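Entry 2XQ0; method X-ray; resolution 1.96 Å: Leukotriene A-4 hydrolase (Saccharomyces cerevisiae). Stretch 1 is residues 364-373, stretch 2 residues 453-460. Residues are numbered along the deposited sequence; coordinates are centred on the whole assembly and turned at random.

Stretch 1 (364-373) DPERFSTLVQ
Stretch 2 453-460: TWLYKPGM

Two segments of one chain meet here: the last turn of a helix (Thr453 to Tyr456) with its exit, and the short helix Pro365 to Phe368 with the loop after it. The closest CA pairs, Thr370 with Pro458 at 4.6 Å and Leu371 with Leu455 at 5.1 Å, set an antiparallel register.

Thr453 makes no contact across the interface, but its O accepts from Lys457 N at 3.3 Å, closing the final turn. Trp454 (chi1 m) contributes its carbonyl: Trp454 O lies 3.3 Å from Leu371 CB. One water bridges the two stretches, accepting from Leu371 N (2.8 Å) and donating to Trp454 O (2.7 Å) and Lys457 O (2.5 Å).

Leu455 (m, t) joins both a backbone bond and apolar packing. Its carbonyl accepts a nearly straight bond from Val372 N (N to O 3.0 Å, 171°), while its branched side chain suits an apolar setting: its CD2 meets CD2 of Leu371 (t, p) at 3.9 Å, and its CB lies 4.2 Å from Val372 CG2. Tyr456 (m) starts away from stretch 1, yet its ring returns, placing CE1 3.7 Å from CG1 of Val372 (chi1 t), at an oblique approach. Its carbonyl O is 3.3 Å from Thr370 CG2; Thr370, chi1 p, turns OG1 to Val372 O (2.8 Å), bracing its own loop.

Lys457 leaves helical geometry at phi/psi -101/144, and its CA-to-CB bond points away from stretch 1. Pro458 (-77/163, C-gamma endo) continues extended, its ring carbons lying close against stretch 1: CG sits 3.6 Å from Glu366 OE1, CB 3.3 Å from Ser369 OG, and CD 4.0 Å from Thr370 CG2.

Gly459 adopts 94/-176, where a CB would jam against the preceding carbonyl O. Its N donates to Ser369 OG (2.8 Å, 156°); that hydroxyl, at chi1 p, donates to Pro365 O at 2.6 Å, relaying the link into the short helix. Met460 (m, m, m) points away, beyond the contact.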

ATOM      1  N   ASP A 364      12.664 -16.890  -2.772  1.00 47.62           N
ATOM      2  CA  ASP A 364      12.170 -18.232  -2.526  1.00 43.10           C
ATOM      3  C   ASP A 364      10.780 -18.284  -3.138  1.00 38.94           C
ATOM      4  O   ASP A 364       9.790 -18.302  -2.408  1.00 35.04           O
ATOM      5  CB  ASP A 364      12.079 -18.429  -1.005  1.00 46.25           C
ATOM      6  CG  ASP A 364      11.675 -19.834  -0.600  1.00 57.65           C
ATOM      7  OD1 ASP A 364      11.355 -20.652  -1.491  1.00 58.67           O
ATOM      8  OD2 ASP A 364      11.681 -20.114   0.627  1.00 53.62           O
ATOM      9  N   PRO A 365      10.697 -18.278  -4.482  1.00 37.34           N
ATOM     10  CA  PRO A 365       9.383 -18.231  -5.142  1.00 38.96           C
ATOM     11  C   PRO A 365       8.490 -19.419  -4.783  1.00 36.22           C
ATOM     12  O   PRO A 365       7.276 -19.243  -4.700  1.00 36.26           O
ATOM     13  CB  PRO A 365       9.731 -18.232  -6.639  1.00 36.64           C
ATOM     14  CG  PRO A 365      11.123 -18.802  -6.709  1.00 43.37           C
ATOM     15  CD  PRO A 365      11.803 -18.341  -5.459  1.00 38.31           C
ATOM     16  N   GLU A 366       9.072 -20.594  -4.546  1.00 31.11           N
ATOM     17  CA  GLU A 366       8.267 -21.773  -4.235  1.00 36.27           C
ATOM     18  C   GLU A 366       7.396 -21.511  -3.015  1.00 38.78           C
ATOM     19  O   GLU A 366       6.269 -22.013  -2.915  1.00 34.19           O
ATOM     20  CB  GLU A 366       9.155 -22.986  -3.982  1.00 51.18           C
ATOM     21  CG  GLU A 366       8.390 -24.245  -3.598  1.00 68.49           C
ATOM     22  CD  GLU A 366       8.131 -25.169  -4.780  1.00 82.92           C
ATOM     23  OE1 GLU A 366       8.181 -24.696  -5.938  1.00 86.23           O
ATOM     24  OE2 GLU A 366       7.877 -26.373  -4.549  1.00 87.85           O
ATOM     25  N   ARG A 367       7.941 -20.735  -2.082  1.00 35.80           N
ATOM     26  CA  ARG A 367       7.231 -20.385  -0.866  1.00 34.17           C
ATOM     27  C   ARG A 367       6.418 -19.105  -1.042  1.00 32.64           C
ATOM     28  O   ARG A 367       5.221 -19.070  -0.773  1.00 33.96           O
ATOM     29  CB  ARG A 367       8.208 -20.200   0.298  1.00 30.48           C
ATOM     30  CG  ARG A 367       7.528 -19.624   1.515  1.00 30.92           C
ATOM     31  CD  ARG A 367       8.374 -19.623   2.770  1.00 36.17           C
ATOM     32  NE  ARG A 367       7.508 -19.313   3.904  1.00 34.48           N
ATOM     33  CZ  ARG A 367       7.925 -19.012   5.125  1.00 42.85           C
ATOM     34  NH1 ARG A 367       7.028 -18.745   6.066  1.00 41.41           N
ATOM     35  NH2 ARG A 367       9.225 -18.976   5.402  1.00 38.10           N
ATOM     36  N   PHE A 368       7.077 -18.036  -1.470  1.00 25.31           N
ATOM     37  CA  PHE A 368       6.455 -16.725  -1.371  1.00 26.04           C
ATOM     38  C   PHE A 368       5.565 -16.333  -2.552  1.00 30.35           C
ATOM     39  O   PHE A 368       4.989 -15.252  -2.542  1.00 27.44           O
ATOM     40  CB  PHE A 368       7.496 -15.638  -1.097  1.00 29.28           C
ATOM     41  CG  PHE A 368       8.137 -15.740   0.267  1.00 29.60           C
ATOM     42  CD1 PHE A 368       9.487 -16.032   0.393  1.00 38.08           C
ATOM     43  CD2 PHE A 368       7.389 -15.545   1.416  1.00 33.20           C
ATOM     44  CE1 PHE A 368      10.080 -16.122   1.647  1.00 38.20           C
ATOM     45  CE2 PHE A 368       7.976 -15.641   2.676  1.00 30.61           C
ATOM     46  CZ  PHE A 368       9.317 -15.926   2.785  1.00 31.34           C
ATOM     47  N   SER A 369       5.426 -17.199  -3.552  1.00 27.79           N
ATOM     48  CA  SER A 369       4.565 -16.857  -4.683  1.00 28.29           C
ATOM     49  C   SER A 369       3.216 -17.563  -4.652  1.00 24.31           C
ATOM     50  O   SER A 369       2.440 -17.460  -5.590  1.00 24.63           O
ATOM     51  CB  SER A 369       5.274 -17.107  -6.015  1.00 29.67           C
ATOM     52  OG  SER A 369       5.337 -18.485  -6.317  1.00 31.31           O
ATOM     53  N   THR A 370       2.937 -18.293  -3.578  1.00 21.38           N
ATOM     54  CA  THR A 370       1.624 -18.903  -3.418  1.00 19.26           C
ATOM     55  C   THR A 370       0.665 -17.820  -2.964  1.00 28.88           C
ATOM     56  O   THR A 370       1.052 -16.928  -2.203  1.00 30.32           O
ATOM     57  CB  THR A 370       1.644 -20.059  -2.395  1.00 24.87           C
ATOM     58  OG1 THR A 370       2.042 -19.565  -1.104  1.00 26.17           O
ATOM     59  CG2 THR A 370       2.632 -21.144  -2.845  1.00 31.87           C
ATOM     60  N   LEU A 371      -0.580 -17.883  -3.430  1.00 24.47           N
ATOM     61  CA  LEU A 371      -1.553 -16.849  -3.096  1.00 24.31           C
ATOM     62  C   LEU A 371      -1.835 -16.791  -1.593  1.00 25.64           C
ATOM     63  O   LEU A 371      -1.809 -15.723  -1.013  1.00 25.51           O
ATOM     64  CB  LEU A 371      -2.847 -17.040  -3.876  1.00 26.89           C
ATOM     65  CG  LEU A 371      -3.880 -15.926  -3.705  1.00 30.36           C
ATOM     66  CD1 LEU A 371      -3.263 -14.587  -4.059  1.00 24.41           C
ATOM     67  CD2 LEU A 371      -5.095 -16.204  -4.583  1.00 26.00           C
ATOM     68  N   VAL A 372      -2.110 -17.945  -0.981  1.00 21.42           N
ATOM     69  CA  VAL A 372      -2.296 -18.042   0.465  1.00 21.71           C
ATOM     70  C   VAL A 372      -0.934 -18.331   1.050  1.00 27.61           C
ATOM     71  O   VAL A 372      -0.209 -19.193   0.542  1.00 26.29           O
ATOM     72  CB  VAL A 372      -3.245 -19.209   0.827  1.00 26.10           C
ATOM     73  CG1 VAL A 372      -3.226 -19.488   2.329  1.00 22.43           C
ATOM     74  CG2 VAL A 372      -4.670 -18.917   0.328  1.00 23.82           C
ATOM     75  N   GLN A 373      -0.586 -17.618   2.116  1.00 21.91           N
ATOM     76  CA  GLN A 373       0.734 -17.741   2.720  1.00 23.42           C
ATOM     77  C   GLN A 373       0.698 -18.566   4.002  1.00 27.29           C
ATOM     78  O   GLN A 373      -0.376 -18.833   4.551  1.00 25.45           O
ATOM     79  CB  GLN A 373       1.312 -16.341   2.982  1.00 22.58           C
ATOM     80  CG  GLN A 373       1.786 -15.664   1.728  1.00 26.35           C
ATOM     81  CD  GLN A 373       2.997 -16.353   1.134  1.00 29.85           C
ATOM     82  OE1 GLN A 373       2.955 -16.899   0.024  1.00 35.65           O
ATOM     83  NE2 GLN A 373       4.083 -16.339   1.876  1.00 20.71           N
ATOM     84  N   THR A 453      -4.397 -24.970  -7.522  1.00 36.71           N
ATOM     85  CA  THR A 453      -3.376 -24.227  -8.239  1.00 38.08           C
ATOM     86  C   THR A 453      -3.454 -22.747  -7.880  1.00 39.27           C
ATOM     87  O   THR A 453      -2.439 -22.123  -7.569  1.00 35.81           O
ATOM     88  CB  THR A 453      -3.500 -24.424  -9.760  1.00 41.96           C
ATOM     89  OG1 THR A 453      -3.178 -25.779 -10.076  1.00 45.26           O
ATOM     90  CG2 THR A 453      -2.546 -23.514 -10.503  1.00 42.69           C
ATOM     91  N   TRP A 454      -4.663 -22.198  -7.906  1.00 33.62           N
ATOM     92  CA  TRP A 454      -4.852 -20.785  -7.616  1.00 32.33           C
ATOM     93  C   TRP A 454      -4.415 -20.423  -6.198  1.00 30.70           C
ATOM     94  O   TRP A 454      -3.675 -19.468  -6.000  1.00 27.72           O
ATOM     95  CB  TRP A 454      -6.309 -20.373  -7.829  1.00 29.64           C
ATOM     96  CG  TRP A 454      -6.666 -20.135  -9.267  1.00 32.58           C
ATOM     97  CD1 TRP A 454      -7.380 -20.965 -10.082  1.00 34.77           C
ATOM     98  CD2 TRP A 454      -6.324 -18.990 -10.061  1.00 31.44           C
ATOM     99  NE1 TRP A 454      -7.508 -20.405 -11.331  1.00 35.58           N
ATOM    100  CE2 TRP A 454      -6.874 -19.190 -11.342  1.00 31.59           C
ATOM    101  CE3 TRP A 454      -5.619 -17.808  -9.805  1.00 27.58           C
ATOM    102  CZ2 TRP A 454      -6.734 -18.260 -12.368  1.00 29.79           C
ATOM    103  CZ3 TRP A 454      -5.485 -16.888 -10.817  1.00 32.08           C
ATOM    104  CH2 TRP A 454      -6.035 -17.119 -12.088  1.00 36.15           C
ATOM    105  N   LEU A 455      -4.880 -21.182  -5.210  1.00 24.60           N
ATOM    106  CA  LEU A 455      -4.624 -20.816  -3.825  1.00 27.19           C
ATOM    107  C   LEU A 455      -3.257 -21.242  -3.260  1.00 30.24           C
ATOM    108  O   LEU A 455      -2.643 -20.497  -2.486  1.00 25.80           O
ATOM    109  CB  LEU A 455      -5.759 -21.305  -2.929  1.00 30.30           C
ATOM    110  CG  LEU A 455      -7.142 -20.726  -3.223  1.00 26.97           C
ATOM    111  CD1 LEU A 455      -8.142 -21.245  -2.212  1.00 32.29           C
ATOM    112  CD2 LEU A 455      -7.133 -19.207  -3.215  1.00 31.26           C
ATOM    113  N   TYR A 456      -2.767 -22.416  -3.636  1.00 29.45           N
ATOM    114  CA  TYR A 456      -1.596 -22.977  -2.956  1.00 26.82           C
ATOM    115  C   TYR A 456      -0.387 -23.287  -3.839  1.00 33.60           C
ATOM    116  O   TYR A 456       0.631 -23.731  -3.342  1.00 35.91           O
ATOM    117  CB  TYR A 456      -1.988 -24.214  -2.134  1.00 33.56           C
ATOM    118  CG  TYR A 456      -2.902 -23.874  -0.987  1.00 31.92           C
ATOM    119  CD1 TYR A 456      -2.390 -23.381   0.198  1.00 29.29           C
ATOM    120  CD2 TYR A 456      -4.280 -24.010  -1.105  1.00 36.88           C
ATOM    121  CE1 TYR A 456      -3.225 -23.039   1.248  1.00 38.12           C
ATOM    122  CE2 TYR A 456      -5.124 -23.669  -0.062  1.00 36.27           C
ATOM    123  CZ  TYR A 456      -4.588 -23.190   1.109  1.00 39.54           C
ATOM    124  OH  TYR A 456      -5.413 -22.852   2.152  1.00 48.45           O
ATOM    125  N   LYS A 457      -0.483 -23.052  -5.138  1.00 34.72           N
ATOM    126  CA  LYS A 457       0.629 -23.405  -6.013  1.00 36.61           C
ATOM    127  C   LYS A 457       1.422 -22.147  -6.329  1.00 27.75           C
ATOM    128  O   LYS A 457       0.839 -21.071  -6.457  1.00 27.62           O
ATOM    129  CB  LYS A 457       0.098 -24.053  -7.298  1.00 47.99           C
ATOM    130  CG  LYS A 457       1.088 -24.941  -8.045  1.00 57.58           C
ATOM    131  CD  LYS A 457       0.469 -26.303  -8.350  1.00 61.80           C
ATOM    132  CE  LYS A 457       0.440 -26.599  -9.849  1.00 65.12           C
ATOM    133  NZ  LYS A 457       1.793 -26.885 -10.415  1.00 65.13           N
ATOM    134  N   PRO A 458       2.750 -22.274  -6.441  1.00 26.93           N
ATOM    135  CA  PRO A 458       3.665 -21.176  -6.799  1.00 30.21           C
ATOM    136  C   PRO A 458       3.679 -20.804  -8.286  1.00 33.48           C
ATOM    137  O   PRO A 458       3.220 -21.578  -9.120  1.00 33.39           O
ATOM    138  CB  PRO A 458       5.043 -21.730  -6.403  1.00 27.01           C
ATOM    139  CG  PRO A 458       4.882 -23.229  -6.459  1.00 33.48           C
ATOM    140  CD  PRO A 458       3.481 -23.468  -5.972  1.00 32.13           C
ATOM    141  N   GLY A 459       4.204 -19.623  -8.612  1.00 32.95           N
ATOM    142  CA  GLY A 459       4.366 -19.224 -10.006  1.00 35.26           C
ATOM    143  C   GLY A 459       3.222 -18.402 -10.577  1.00 29.33           C
ATOM    144  O   GLY A 459       2.292 -18.042  -9.855  1.00 27.49           O
ATOM    145  N   MET A 460       3.304 -18.086 -11.871  1.00 32.36           N
ATOM    146  CA  MET A 460       2.259 -17.320 -12.555  1.00 33.69           C
ATOM    147  C   MET A 460       1.008 -18.160 -12.712  1.00 29.14           C
ATOM    148  O   MET A 460       1.087 -19.330 -13.040  1.00 27.61           O
ATOM    149  CB  MET A 460       2.724 -16.876 -13.944  1.00 30.82           C
ATOM    150  CG  MET A 460       3.975 -16.045 -13.933  1.00 32.27           C
ATOM    151  SD  MET A 460       3.659 -14.440 -13.190  1.00 27.37           S
ATOM    152  CE  MET A 460       2.677 -13.649 -14.467  1.00 24.80           C
TER
HETATM  153  O   HOH W   1      -1.053 -19.734  -5.415  1.00 22.86           O